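NADPH-flavin oxidoreductase (Vibrio harveyi, PDB 1BKJ) catalyses the NADPH-dependent reduction of FMN to FMNH2 as a homodimer and supplies the reduced flavin to luciferase in bioluminescence. Local coordinates at residues L60-F63 / A64-A68; T101-G104 / A105-G109; N114-L117 / A118-M122. All coordinates share one frame; numbering follows the deposited sequence.

Contact 1: L60-F63 / A64-A68. With FMN (flavin mononucleotide), chain D.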
loop_
_atom_site.group_PDB
_atom_site.type_symbol
_atom_site.label_atom_id
_atom_site.label_comp_id
_atom_site.label_asym_id
_atom_site.label_seq_id
_atom_site.Cartn_x
_atom_site.Cartn_y
_atom_site.Cartn_z
ATOM N N LEU A 60 20.380 11.142 4.277
ATOM C CA LEU A 60 19.134 10.369 4.390
ATOM C C LEU A 60 19.190 9.279 5.462
ATOM O O LEU A 60 18.185 9.015 6.127
ATOM C CB LEU A 60 18.700 9.784 3.045
ATOM C CG LEU A 60 18.068 10.790 2.072
ATOM C CD1 LEU A 60 17.952 10.187 0.702
ATOM C CD2 LEU A 60 16.723 11.263 2.576
ATOM N N ALA A 61 20.374 8.700 5.676
ATOM C CA ALA A 61 20.565 7.676 6.707
ATOM C C ALA A 61 20.371 8.291 8.085
ATOM O O ALA A 61 19.748 7.690 8.946
ATOM C CB ALA A 61 21.954 7.033 6.587
ATOM N N GLN A 62 20.815 9.539 8.234
ATOM C CA GLN A 62 20.683 10.288 9.476
ATOM C C GLN A 62 19.222 10.679 9.677
ATOM O O GLN A 62 18.674 10.516 10.773
ATOM C CB GLN A 62 21.568 11.539 9.431
ATOM C CG GLN A 62 21.565 12.379 10.693
ATOM C CD GLN A 62 22.464 13.568 10.562
ATOM O OE1 GLN A 62 23.688 13.430 10.443
ATOM N NE2 GLN A 62 21.871 14.751 10.547
ATOM N N PHE A 63 18.582 11.126 8.595
ATOM C CA PHE A 63 17.185 11.538 8.642
ATOM C C PHE A 63 16.231 10.380 8.882
ATOM O O PHE A 63 15.096 10.593 9.278
ATOM C CB PHE A 63 16.803 12.306 7.378
ATOM C CG PHE A 63 17.333 13.720 7.324
ATOM C CD1 PHE A 63 17.594 14.446 8.503
ATOM C CD2 PHE A 63 17.583 14.331 6.085
ATOM C CE1 PHE A 63 18.106 15.769 8.452
ATOM C CE2 PHE A 63 18.093 15.654 6.013
ATOM C CZ PHE A 63 18.357 16.374 7.201
ATOM N N ALA A 64 16.724 9.158 8.676
ATOM C CA ALA A 64 15.959 7.933 8.898
ATOM C C ALA A 64 16.139 7.430 10.330
ATOM O O ALA A 64 15.511 6.450 10.727
ATOM C CB ALA A 64 16.387 6.850 7.903
ATOM N N GLY A 65 16.992 8.112 11.097
ATOM C CA GLY A 65 17.258 7.737 12.482
ATOM C C GLY A 65 18.528 6.934 12.623
ATOM O O GLY A 65 18.573 5.971 13.392
ATOM N N ASN A 66 19.559 7.359 11.886
ATOM C CA ASN A 66 20.878 6.710 11.834
ATOM C C ASN A 66 20.799 5.219 11.479
ATOM O O ASN A 66 21.341 4.353 12.180
ATOM C CB ASN A 66 21.703 6.961 13.108
ATOM C CG ASN A 66 22.142 8.406 13.241
ATOM O OD1 ASN A 66 22.624 9.023 12.283
ATOM N ND2 ASN A 66 21.985 8.954 14.431
ATOM N N GLN A 67 20.039 4.922 10.426
ATOM C CA GLN A 67 19.896 3.546 9.950
ATOM C C GLN A 67 20.945 3.413 8.845
ATOM O O GLN A 67 20.739 3.881 7.723
ATOM C CB GLN A 67 18.465 3.294 9.453
ATOM C CG GLN A 67 17.404 3.459 10.558
ATOM C CD GLN A 67 16.036 2.941 10.154
ATOM O OE1 GLN A 67 15.894 1.784 9.803
ATOM N NE2 GLN A 67 15.022 3.800 10.219
ATOM N N ALA A 68 22.097 2.843 9.218
ATOM C CA ALA A 68 23.269 2.669 8.351
ATOM C C ALA A 68 23.065 2.003 6.987
ATOM O O ALA A 68 23.719 2.380 6.007
ATOM C CB ALA A 68 24.383 1.965 9.122
HETATM N N1 FMN D . 12.499 -1.617 9.187
HETATM C C2 FMN D . 13.622 -0.922 9.569
HETATM O O2 FMN D . 14.601 -1.408 10.075
HETATM N N3 FMN D . 13.491 0.449 9.392
HETATM C C4 FMN D . 12.299 1.169 9.085
HETATM O O4 FMN D . 12.348 2.386 9.098
HETATM C C4A FMN D . 11.161 0.342 8.803
HETATM N N5 FMN D . 10.068 0.992 8.242
HETATM C C5A FMN D . 9.021 0.254 7.670
HETATM C C6 FMN D . 8.035 0.956 7.001
HETATM C C7 FMN D . 7.003 0.273 6.359
HETATM C C7M FMN D . 6.054 1.112 5.453
HETATM C C8 FMN D . 6.945 -1.148 6.436
HETATM C C8M FMN D . 5.811 -1.957 5.897
HETATM C C9 FMN D . 7.919 -1.852 7.096
HETATM C C9A FMN D . 9.000 -1.163 7.728
HETATM N N10 FMN D . 10.111 -1.831 8.362
HETATM C C10 FMN D . 11.235 -1.094 8.815
HETATM C "C1'" FMN D . 10.264 -3.184 8.290
HETATM C "C2'" FMN D . 9.870 -4.002 9.497
HETATM O "O2'" FMN D . 10.101 -3.577 10.773
HETATM C "C3'" FMN D . 9.301 -5.338 9.258
HETATM O "O3'" FMN D . 8.552 -5.499 8.080
HETATM C "C4'" FMN D . 8.900 -6.267 10.371
HETATM O "O4'" FMN D . 9.355 -6.029 11.681
HETATM C "C5'" FMN D . 8.404 -7.601 10.079
HETATM O "O5'" FMN D . 9.636 -8.315 9.757
HETATM P P FMN D . 10.011 -8.907 8.285
HETATM O O1P FMN D . 9.053 -9.980 8.094
HETATM O O2P FMN D . 11.439 -9.279 8.436
HETATM O O3P FMN D . 9.731 -7.874 7.261
#

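Contact 2: T101-G104 / A105-G109. With FMN (flavin mononucleotide), chain F.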
loop_
_atom_site.group_PDB
_atom_site.type_symbol
_atom_site.label_atom_id
_atom_site.label_comp_id
_atom_site.label_asym_id
_atom_site.label_seq_id
_atom_site.Cartn_x
_atom_site.Cartn_y
_atom_site.Cartn_z
ATOM N N THR A 101 -4.858 11.746 -0.362
ATOM C CA THR A 101 -3.701 11.339 0.435
ATOM C C THR A 101 -3.853 9.835 0.751
ATOM O O THR A 101 -2.857 9.106 0.740
ATOM C CB THR A 101 -3.546 12.232 1.713
ATOM O OG1 THR A 101 -3.131 13.545 1.308
ATOM C CG2 THR A 101 -2.511 11.670 2.698
ATOM N N LEU A 102 -5.097 9.372 0.963
ATOM C CA LEU A 102 -5.361 7.956 1.221
ATOM C C LEU A 102 -5.019 7.144 -0.009
ATOM O O LEU A 102 -4.417 6.081 0.115
ATOM C CB LEU A 102 -6.821 7.671 1.571
ATOM C CG LEU A 102 -7.410 7.972 2.942
ATOM C CD1 LEU A 102 -8.717 7.181 3.056
ATOM C CD2 LEU A 102 -6.440 7.566 4.066
ATOM N N ILE A 103 -5.375 7.669 -1.190
ATOM C CA ILE A 103 -5.081 7.010 -2.476
ATOM C C ILE A 103 -3.568 6.971 -2.661
ATOM O O ILE A 103 -3.034 5.929 -3.022
ATOM C CB ILE A 103 -5.784 7.718 -3.684
ATOM C CG1 ILE A 103 -7.247 7.285 -3.739
ATOM C CG2 ILE A 103 -5.101 7.380 -5.046
ATOM C CD1 ILE A 103 -8.074 8.057 -4.771
ATOM N N GLY A 104 -2.899 8.088 -2.363
ATOM C CA GLY A 104 -1.450 8.168 -2.467
ATOM C C GLY A 104 -0.725 7.142 -1.603
ATOM O O GLY A 104 0.193 6.486 -2.081
ATOM N N ALA A 105 -1.182 6.966 -0.362
ATOM C CA ALA A 105 -0.600 6.003 0.576
ATOM C C ALA A 105 -0.864 4.537 0.201
ATOM O O ALA A 105 0.055 3.713 0.235
ATOM C CB ALA A 105 -1.082 6.292 1.984
ATOM N N VAL A 106 -2.108 4.225 -0.177
ATOM C CA VAL A 106 -2.491 2.874 -0.577
ATOM C C VAL A 106 -1.751 2.467 -1.866
ATOM O O VAL A 106 -1.125 1.409 -1.912
ATOM C CB VAL A 106 -4.046 2.765 -0.767
ATOM C CG1 VAL A 106 -4.438 1.481 -1.490
ATOM C CG2 VAL A 106 -4.733 2.793 0.584
ATOM N N ASP A 107 -1.799 3.329 -2.882
ATOM C CA ASP A 107 -1.145 3.060 -4.166
ATOM C C ASP A 107 0.380 2.953 -4.061
ATOM O O ASP A 107 0.969 2.157 -4.783
ATOM C CB ASP A 107 -1.558 4.092 -5.222
ATOM C CG ASP A 107 -2.995 3.893 -5.729
ATOM O OD1 ASP A 107 -3.836 3.266 -5.049
ATOM O OD2 ASP A 107 -3.298 4.400 -6.825
ATOM N N SER A 108 0.999 3.701 -3.134
ATOM C CA SER A 108 2.460 3.654 -2.910
ATOM C C SER A 108 2.853 2.302 -2.339
ATOM O O SER A 108 3.846 1.734 -2.754
ATOM C CB SER A 108 2.921 4.743 -1.949
ATOM O OG SER A 108 2.912 6.008 -2.589
ATOM N N GLY A 109 2.033 1.799 -1.415
ATOM C CA GLY A 109 2.243 0.498 -0.799
ATOM C C GLY A 109 2.135 -0.636 -1.818
ATOM O O GLY A 109 2.971 -1.541 -1.827
HETATM N N1 FMN F . -11.477 -0.738 -10.530
HETATM C C2 FMN F . -12.843 -0.821 -10.597
HETATM O O2 FMN F . -13.416 -1.245 -11.578
HETATM N N3 FMN F . -13.476 -0.338 -9.451
HETATM C C4 FMN F . -12.889 0.146 -8.271
HETATM O O4 FMN F . -13.621 0.473 -7.328
HETATM C C4A FMN F . -11.431 0.244 -8.354
HETATM N N5 FMN F . -10.765 0.613 -7.178
HETATM C C5A FMN F . -9.370 0.582 -7.088
HETATM C C6 FMN F . -8.789 0.947 -5.882
HETATM C C7 FMN F . -7.410 0.817 -5.731
HETATM C C7M FMN F . -6.865 0.839 -4.296
HETATM C C8 FMN F . -6.569 0.471 -6.855
HETATM C C8M FMN F . -5.069 0.387 -6.777
HETATM C C9 FMN F . -7.134 0.180 -8.099
HETATM C C9A FMN F . -8.571 0.168 -8.232
HETATM N N10 FMN F . -9.256 -0.245 -9.425
HETATM C C10 FMN F . -10.681 -0.236 -9.480
HETATM C "C1'" FMN F . -8.619 -0.875 -10.469
HETATM C "C2'" FMN F . -8.258 -0.050 -11.719
HETATM O "O2'" FMN F . -8.928 1.137 -12.064
HETATM C "C3'" FMN F . -6.936 -0.276 -12.334
HETATM O "O3'" FMN F . -5.906 -0.738 -11.500
HETATM C "C4'" FMN F . -6.499 0.456 -13.567
HETATM O "O4'" FMN F . -7.358 1.335 -14.283
HETATM C "C5'" FMN F . -5.214 0.060 -14.184
HETATM O "O5'" FMN F . -5.648 -1.135 -14.885
HETATM P P FMN F . -5.107 -2.601 -14.634
HETATM O O1P FMN F . -3.738 -2.510 -15.133
HETATM O O2P FMN F . -5.996 -3.413 -15.464
HETATM O O3P FMN F . -5.188 -2.913 -13.191
#

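Contact 3: N114-L117 / A118-M122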
loop_
_atom_site.group_PDB
_atom_site.type_symbol
_atom_site.label_atom_id
_atom_site.label_comp_id
_atom_site.label_asym_id
_atom_site.label_seq_id
_atom_site.Cartn_x
_atom_site.Cartn_y
_atom_site.Cartn_z
ATOM N N ASN A 114 5.420 -4.474 -5.201
ATOM C CA ASN A 114 5.739 -5.096 -6.488
ATOM C C ASN A 114 7.252 -4.985 -6.740
ATOM O O ASN A 114 7.891 -5.970 -7.117
ATOM C CB ASN A 114 4.966 -4.428 -7.623
ATOM C CG ASN A 114 3.731 -5.206 -8.037
ATOM O OD1 ASN A 114 3.289 -6.129 -7.362
ATOM N ND2 ASN A 114 3.177 -4.837 -9.170
ATOM N N CYS A 115 7.818 -3.815 -6.417
ATOM C CA CYS A 115 9.255 -3.532 -6.562
ATOM C C CYS A 115 10.074 -4.473 -5.688
ATOM O O CYS A 115 10.990 -5.134 -6.185
ATOM C CB CYS A 115 9.576 -2.087 -6.175
ATOM S SG CYS A 115 9.010 -0.849 -7.346
ATOM N N LEU A 116 9.670 -4.592 -4.414
ATOM C CA LEU A 116 10.350 -5.460 -3.448
ATOM C C LEU A 116 10.266 -6.931 -3.836
ATOM O O LEU A 116 11.286 -7.621 -3.788
ATOM C CB LEU A 116 9.838 -5.245 -2.010
ATOM C CG LEU A 116 10.554 -6.035 -0.898
ATOM C CD1 LEU A 116 12.044 -5.699 -0.825
ATOM C CD2 LEU A 116 9.894 -5.793 0.446
ATOM N N LEU A 117 9.076 -7.394 -4.243
ATOM C CA LEU A 117 8.891 -8.785 -4.671
ATOM C C LEU A 117 9.727 -9.134 -5.908
ATOM O O LEU A 117 10.350 -10.198 -5.957
ATOM C CB LEU A 117 7.419 -9.109 -4.910
ATOM C CG LEU A 117 6.561 -9.320 -3.667
ATOM C CD1 LEU A 117 5.141 -9.581 -4.102
ATOM C CD2 LEU A 117 7.074 -10.478 -2.819
ATOM N N ALA A 118 9.798 -8.209 -6.864
ATOM C CA ALA A 118 10.610 -8.396 -8.067
ATOM C C ALA A 118 12.075 -8.557 -7.631
ATOM O O ALA A 118 12.732 -9.518 -8.018
ATOM C CB ALA A 118 10.477 -7.208 -8.994
ATOM N N ALA A 119 12.526 -7.689 -6.724
ATOM C CA ALA A 119 13.899 -7.740 -6.207
ATOM C C ALA A 119 14.204 -9.057 -5.482
ATOM O O ALA A 119 15.184 -9.712 -5.800
ATOM C CB ALA A 119 14.181 -6.543 -5.296
ATOM N N GLU A 120 13.312 -9.474 -4.585
ATOM C CA GLU A 120 13.460 -10.717 -3.821
ATOM C C GLU A 120 13.490 -11.968 -4.710
ATOM O O GLU A 120 14.254 -12.891 -4.441
ATOM C CB GLU A 120 12.363 -10.830 -2.753
ATOM C CG GLU A 120 12.538 -9.816 -1.615
ATOM C CD GLU A 120 11.402 -9.798 -0.590
ATOM O OE1 GLU A 120 10.262 -10.239 -0.886
ATOM O OE2 GLU A 120 11.649 -9.300 0.523
ATOM N N SER A 121 12.737 -11.944 -5.810
ATOM C CA SER A 121 12.691 -13.062 -6.750
ATOM C C SER A 121 13.999 -13.252 -7.515
ATOM O O SER A 121 14.252 -14.337 -8.043
ATOM C CB SER A 121 11.549 -12.881 -7.735
ATOM O OG SER A 121 11.834 -11.918 -8.730
ATOM N N MET A 122 14.809 -12.186 -7.554
ATOM C CA MET A 122 16.118 -12.161 -8.219
ATOM C C MET A 122 17.241 -12.477 -7.239
ATOM O O MET A 122 18.416 -12.429 -7.594
ATOM C CB MET A 122 16.376 -10.785 -8.840
ATOM C CG MET A 122 15.404 -10.397 -9.938
ATOM S SD MET A 122 15.585 -8.668 -10.478
ATOM C CE MET A 122 15.584 -8.943 -12.212
#

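Contact 1: L60-F63 / A64-A68
The carbonyl oxygen of A61 draws in the loop that follows helix 54-63. Q67 N donates to A61 O over 3.2 Å, from above the carbonyl plane. A64 N adds a weak bond to the same oxygen. One residue on, G65 N reaches Q62 O at 3.0 Å, and N66 N bonds Q62 O weakly. The helix ends here in a tight turn. G65 has a positive phi of 99°, which a residue without a side chain adopts easily. The chain then doubles back, so that Q67 returns beside A61.

The side chain of Q67 leaves this turn extended beyond CG and meets the flavin with its amide. Q67 OE1 accepts FMN N3 at 2.8 Å, and the bond is nearly straight at 172°. Q67 NE2 donates to FMN O4 at 3.2 Å. The same NE2 also donates to A64 O at 2.7 Å, close to the plane of the amide. Both directions of the NH2 group are therefore used, and the amide is held in one rotation. On the outer side, N66 OD1 lies 3.9 Å from Q62 CG; the two side chains lie alongside, pointing the same way. F63 packs on helix 136-142, while A64 touches I129 of strand 125-129.

The chemistry is that of a two-bond pairing between a primary amide and the N3-H/C4=O side of the flavin. The A64 carbonyl, which can only accept, probably helps fix which end of the amide is the donor. Within the turn Q67 is the first-shell residue and the A64 carbonyl, which holds its NE2, is second shell.

Contact 2: T101-G104 / A105-G109
One carbonyl takes two donors from one serine: S108 OG and S108 N reach G104 O from opposite faces of its plane. The S108 OG bond to G104 O is the shorter, at 2.8 Å, and the S108 N bond to it is 3.1 Å. The site is a turn of helix 98-121, the long helix of the nitroreductase fold at the dimer interface. S108 OG lies beside its own backbone N (chi1 -74°), which turns the hydroxyl back along the helix. The buried hydroxyl is satisfied in this way, while the S108 side chain packs on strands 46-50 and 149-158.

Regular backbone bonds continue around it, such as D107 N to I103 O at 2.9 Å. D107 runs side by side with I103, and I103 CG2 touches D107 OD2 at 3.9 Å. The polar partner of D107 OD1 is S40 OG. On another face, A105 meets A105 of the second subunit.

This turn also borders an FMN whose polar groups are held mainly by the second subunit. It supplies wall rather than grip. D107 OD1 lies 3.6 Å from FMN C8M, and V106 CG1 lies 3.8 Å from the neighbouring methyl, FMN C7M.

Contact 3: N114-L117 / A118-M122
L116 carries CG anti to its backbone N (chi1 -176°), whereas E120 carries CG beside its backbone N (chi1 -70°). These torsions bring the leucine branch and the carboxylate together one turn apart, near the C-terminal end of helix 98-121 of the nitroreductase fold. The E120 chain is extended beyond CG and passes over L116 at a slant. E120 OE2 rests 3.7 Å from L116 CG, near both methyls of the leucine. The other oxygen, E120 OE1, lies 3.7 Å from L117 CD2. The carboxylate is thus flanked by two leucines of the preceding turn. E120 N also donates to L116 O at 2.9 Å.

The polar partner of E120 OE2 lies off the helix: it is H11 ND1. H11 NE2 is hydrogen-bonded to FMN, so E120 is a second-shell residue that probably helps set the imidazole ring against the cofactor. L116 also touches H11 and packs on M155 and L157 of strand 149-158.

Another face meets the second subunit. N114 OD1 accepts a bond from Q113 NE2 of the second subunit, and N114 ND2 donates to A33 O within the chain. L117 packs on N114 of the second subunit.

S121 folds its hydroxyl back on the helix. S121 OG stands between its backbone N and its carbonyl carbon (chi1 76°), and S121 OG donates to A118 O at 2.7 Å.

Overall arrangement
Along the chain, contact 1 comes first, then contact 2, then contact 3. Contact 1 closes helix 54-63. Contacts 2 and 3 both lie on helix 98-121, with centres about 20 Å apart and nearest atoms about 5 Å apart. Contacts 1 and 2 lie on opposite sides of the chain's centre, their own centres about 24 Å apart. Contacts 1 and 3 have centres about 23 Å apart, yet both serve one FMN: contact 1 directly, contact 3 through H11. Contact 2 borders the other FMN, held mainly by the second subunit. Helix 98-121 thus links both cofactor sites across the dimer, and each site draws on both chains.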